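Side-chain contacts in globin protein (PDB 5ZIQ), which binds a heme whose iron is held by two axial histidines and, as a member of the globin family, may bind or carry oxygen: residues 132-135 / 136-140; 48-51 / 52-55. All blocks are in the same frame, centred on the assembly; numbering follows the deposited sequence. Where two conformers were deposited one is given.

Interaction 1: 132-135 / 136-140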
loop_
_atom_site.group_PDB
_atom_site.type_symbol
_atom_site.label_atom_id
_atom_site.label_comp_id
_atom_site.label_asym_id
_atom_site.label_seq_id
_atom_site.Cartn_x
_atom_site.Cartn_y
_atom_site.Cartn_z
ATOM N N LYS A 132 0.023 7.465 -3.391
ATOM C CA LYS A 132 0.119 8.736 -2.667
ATOM C C LYS A 132 -0.293 8.550 -1.220
ATOM O O LYS A 132 0.242 9.201 -0.352
ATOM C CB LYS A 132 -0.766 9.831 -3.305
ATOM C CG LYS A 132 -0.104 10.640 -4.422
ATOM C CD LYS A 132 -1.110 11.464 -5.226
ATOM C CE LYS A 132 -1.215 12.900 -4.730
ATOM N NZ LYS A 132 -1.591 13.829 -5.810
ATOM N N CYS A 133 -1.250 7.661 -0.980
ATOM C CA CYS A 133 -1.743 7.398 0.381
ATOM C C CYS A 133 -0.714 6.673 1.226
ATOM O O CYS A 133 -0.512 7.032 2.386
ATOM C CB CYS A 133 -3.055 6.630 0.349
ATOM S SG CYS A 133 -4.331 7.549 -0.525
ATOM N N LEU A 134 -0.054 5.667 0.639
ATOM C CA LEU A 134 1.060 5.011 1.313
ATOM C C LEU A 134 2.200 5.985 1.557
ATOM O O LEU A 134 2.737 6.026 2.656
ATOM C CB LEU A 134 1.551 3.782 0.532
ATOM C CG LEU A 134 2.732 3.052 1.180
ATOM C CD1 LEU A 134 2.468 2.602 2.620
ATOM C CD2 LEU A 134 3.090 1.859 0.297
ATOM N N VAL A 135 2.551 6.779 0.544
ATOM C CA VAL A 135 3.572 7.830 0.735
ATOM C C VAL A 135 3.212 8.777 1.892
ATOM O O VAL A 135 4.058 9.088 2.734
ATOM C CB VAL A 135 3.831 8.594 -0.582
ATOM C CG1 VAL A 135 4.624 9.872 -0.349
ATOM C CG2 VAL A 135 4.539 7.678 -1.567
ATOM N N PHE A 136 1.958 9.211 1.939
ATOM C CA PHE A 136 1.482 10.055 3.040
ATOM C C PHE A 136 1.714 9.399 4.396
ATOM O O PHE A 136 2.208 10.040 5.324
ATOM C CB PHE A 136 0.009 10.421 2.877
ATOM C CG PHE A 136 -0.532 11.229 4.021
ATOM C CD1 PHE A 136 -0.156 12.564 4.192
ATOM C CD2 PHE A 136 -1.395 10.648 4.949
ATOM C CE1 PHE A 136 -0.657 13.307 5.249
ATOM C CE2 PHE A 136 -1.898 11.388 6.017
ATOM C CZ PHE A 136 -1.516 12.714 6.167
ATOM N N ALA A 137 1.335 8.127 4.513
ATOM C CA ALA A 137 1.515 7.422 5.776
ATOM C C ALA A 137 2.992 7.282 6.123
ATOM O O ALA A 137 3.373 7.447 7.279
ATOM C CB ALA A 137 0.829 6.067 5.749
ATOM N N LEU A 138 3.812 6.966 5.121
ATOM C CA LEU A 138 5.271 6.907 5.311
ATOM C C LEU A 138 5.851 8.242 5.792
ATOM O O LEU A 138 6.575 8.271 6.770
ATOM C CB LEU A 138 5.968 6.437 4.030
ATOM C CG LEU A 138 5.807 4.950 3.697
ATOM C CD1 LEU A 138 6.154 4.725 2.231
ATOM C CD2 LEU A 138 6.671 4.079 4.616
ATOM N N GLN A 139 5.514 9.337 5.107
ATOM C CA GLN A 139 6.008 10.682 5.489
ATOM C C GLN A 139 5.612 11.015 6.907
ATOM O O GLN A 139 6.432 11.464 7.703
ATOM C CB GLN A 139 5.382 11.757 4.620
ATOM C CG GLN A 139 5.807 11.765 3.186
ATOM C CD GLN A 139 5.150 12.880 2.392
ATOM O OE1 GLN A 139 3.941 13.140 2.509
ATOM N NE2 GLN A 139 5.942 13.541 1.572
ATOM N N THR A 140 4.333 10.823 7.202
ATOM C CA THR A 140 3.760 11.239 8.485
ATOM C C THR A 140 4.352 10.425 9.631
ATOM O O THR A 140 4.688 10.964 10.689
ATOM C CB THR A 140 2.221 11.125 8.472
ATOM O OG1 THR A 140 1.710 11.801 7.320
ATOM C CG2 THR A 140 1.597 11.750 9.715
#

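Interaction 2: 48-51 / 52-55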
loop_
_atom_site.group_PDB
_atom_site.type_symbol
_atom_site.label_atom_id
_atom_site.label_comp_id
_atom_site.label_asym_id
_atom_site.label_seq_id
_atom_site.Cartn_x
_atom_site.Cartn_y
_atom_site.Cartn_z
ATOM N N GLU A 48 -4.691 5.221 8.316
ATOM C CA GLU A 48 -4.219 6.505 7.780
ATOM C C GLU A 48 -4.338 6.531 6.256
ATOM O O GLU A 48 -4.830 7.502 5.682
ATOM C CB GLU A 48 -2.768 6.768 8.196
ATOM C CG GLU A 48 -2.567 7.179 9.643
ATOM C CD GLU A 48 -1.117 7.497 9.964
ATOM O OE1 GLU A 48 -0.861 8.126 11.012
ATOM O OE2 GLU A 48 -0.226 7.120 9.171
ATOM N N MET A 49 -3.927 5.437 5.617
ATOM C CA MET A 49 -3.962 5.347 4.145
ATOM C C MET A 49 -5.355 5.501 3.602
ATOM O O MET A 49 -5.555 6.286 2.657
ATOM C CB MET A 49 -3.386 4.038 3.665
ATOM C CG MET A 49 -1.915 3.926 3.988
ATOM S SD MET A 49 -1.292 2.285 3.647
ATOM C CE MET A 49 -1.604 2.346 1.891
ATOM N N LEU A 50 -6.302 4.734 4.157
ATOM C CA LEU A 50 -7.681 4.790 3.655
ATOM C C LEU A 50 -8.335 6.134 3.904
ATOM O O LEU A 50 -9.003 6.651 3.020
ATOM C CB LEU A 50 -8.560 3.661 4.201
ATOM C CG LEU A 50 -8.236 2.240 3.695
ATOM C CD1 LEU A 50 -9.244 1.260 4.271
ATOM C CD2 LEU A 50 -8.185 2.091 2.180
ATOM N N LEU A 51 -8.124 6.712 5.086
ATOM C CA LEU A 51 -8.644 8.051 5.369
ATOM C C LEU A 51 -8.065 9.077 4.397
ATOM O O LEU A 51 -8.804 9.954 3.927
ATOM C CB LEU A 51 -8.426 8.457 6.832
ATOM C CG LEU A 51 -9.162 7.571 7.840
ATOM C CD1 LEU A 51 -8.784 7.953 9.257
ATOM C CD2 LEU A 51 -10.688 7.535 7.642
ATOM N N LYS A 52 -6.785 8.941 4.041
ATOM C CA LYS A 52 -6.177 9.845 3.061
ATOM C C LYS A 52 -6.793 9.632 1.675
ATOM O O LYS A 52 -7.090 10.604 0.962
ATOM C CB LYS A 52 -4.653 9.721 3.030
ATOM C CG LYS A 52 -3.946 10.743 2.150
ATOM C CD LYS A 52 -4.101 12.161 2.680
ATOM C CE LYS A 52 -3.037 13.051 2.082
ATOM N NZ LYS A 52 -3.198 14.460 2.523
ATOM N N LEU A 53 -7.019 8.368 1.305
ATOM C CA LEU A 53 -7.671 8.085 0.015
ATOM C C LEU A 53 -9.003 8.811 -0.112
ATOM O O LEU A 53 -9.322 9.391 -1.163
ATOM C CB LEU A 53 -7.887 6.583 -0.159
ATOM C CG LEU A 53 -8.503 6.121 -1.485
ATOM C CD1 LEU A 53 -7.580 6.342 -2.684
ATOM C CD2 LEU A 53 -8.892 4.655 -1.375
ATOM N N PHE A 54 -9.768 8.791 0.976
ATOM C CA PHE A 54 -11.104 9.359 0.973
ATOM C C PHE A 54 -11.057 10.886 0.908
ATOM O O PHE A 54 -12.004 11.492 0.414
ATOM C CB PHE A 54 -11.933 8.882 2.175
ATOM C CG PHE A 54 -12.097 7.381 2.277
ATOM C CD1 PHE A 54 -11.971 6.536 1.164
ATOM C CD2 PHE A 54 -12.401 6.805 3.516
ATOM C CE1 PHE A 54 -12.127 5.155 1.298
ATOM C CE2 PHE A 54 -12.581 5.438 3.646
ATOM C CZ PHE A 54 -12.434 4.603 2.538
ATOM N N ILE A 55 -9.959 11.490 1.383
ATOM C CA ILE A 55 -9.743 12.951 1.284
ATOM C C ILE A 55 -9.415 13.307 -0.164
ATOM O O ILE A 55 -10.013 14.220 -0.742
ATOM C CB ILE A 55 -8.614 13.460 2.229
ATOM C CG1 ILE A 55 -9.049 13.397 3.699
ATOM C CG2 ILE A 55 -8.209 14.902 1.900
ATOM C CD1 ILE A 55 -7.887 13.328 4.676
#

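Interaction 1: 132-135 / 136-140
Val135 and Gln139 meet one turn apart on helix 127-142, where four successive i to i+4 backbone bonds join residues 132-135 to 136-139. The bond from Gln139 N to Val135 O is 2.8 Å long and nearly straight, at 171° on the hydrogen. Leu138 N reaches Leu134 O in much the same way. The two earlier bonds, Phe136 N to Lys132 O and Ala137 N to Cys133 O, are more bent.

The Gln139 side chain folds back over the preceding turn. Its CG lies beside its own backbone N (chi1 -69°), which brings CG to 3.2 Å from Val135 O. From there the chain runs extended, and CD passes 4.1 Å from Val135 CG1. The two side chains cross at a slant, and the contact between them is plain van der Waals packing.

Leu134 and Leu138 touch on the buried side. Leu134 CG is 4.0 Å from Leu138 CD1. Leu138 CG also rests 3.4 Å from Leu134 O, the carbonyl that its own backbone N binds. Phe38 of helix 25-38 and Ile158 of helix 148-170 pack on both leucines.

Phe136 and Thr140 meet one turn further along. Thr140 OG1 donates to Phe136 O at 2.7 Å, while Thr140 N donates to the same oxygen from the opposite face of the carbonyl plane. The hydroxyl oxygen also stands 3.4 Å above the plane of the Phe136 ring, over its centre. Lys52 of helix 42-56 makes a cation-pi contact with this ring.

One flank of the helix is thus apolar and packed between neighbouring helices. On the other, the threonine hydroxyl spends its hydrogen on the helix's own backbone, so Phe136 O is gripped twice.

Interaction 2: 48-51 / 52-55
Phe54 lays one ring face over Leu50 O, one turn back on helix 42-56 of this globin fold. The oxygen stands 3.2 Å from the ring plane, displaced toward the rim, and it also accepts the backbone bond from Phe54 N. With chi1 at -58°, Phe54 CG points away from the carbonyl carbon, and the ring swings back along the helix. Its tip, CZ, comes to 4.3 Å from Leu50 CB. Leu50 also meets Leu53 loosely, CD2 to CD2. Lys61 and Phe67 pack on the Phe54 side chain. With an alanine in place of Phe54, Leu50 O would probably lose the ring over it, and a gap would open beside Leu50 CB and Phe67.

Further out, Phe81 and Ala84 of helix 79-97 pack on Leu50, whose side chain lies about 4 Å from that of the axial ligand His88. Leu53 touches the heme, the one residue of this turn in its pocket, and leans on Cys133 of helix 127-142. Ile55 is exposed, and Lys52 reaches across to Phe136. The bond from Ile55 N to Leu51 O is long and bent, at 139° on the hydrogen. Ile55 folds back on that same oxygen, with CG1 3.5 Å from Leu51 O.

Overall arrangement
Both contacts are single helical stretches, and they pack against each other: interaction 1 on helix 127-142, interaction 2 on helix 42-56. Their centres are 10 Å apart. Cys133 and Leu134 meet Leu53 and Met49 in the buried part of this interface, with Cys133 SG 3.4 Å from Leu53 N. The pair Phe136 and Lys52, which joins the same two helices, is partly exposed by comparison. Each stretch is partly buried, but interaction 2 comes closer to the heme. The local chemistry differs too: the distinctive side-chain partner of a backbone carbonyl is polar in interaction 1 and aromatic in interaction 2.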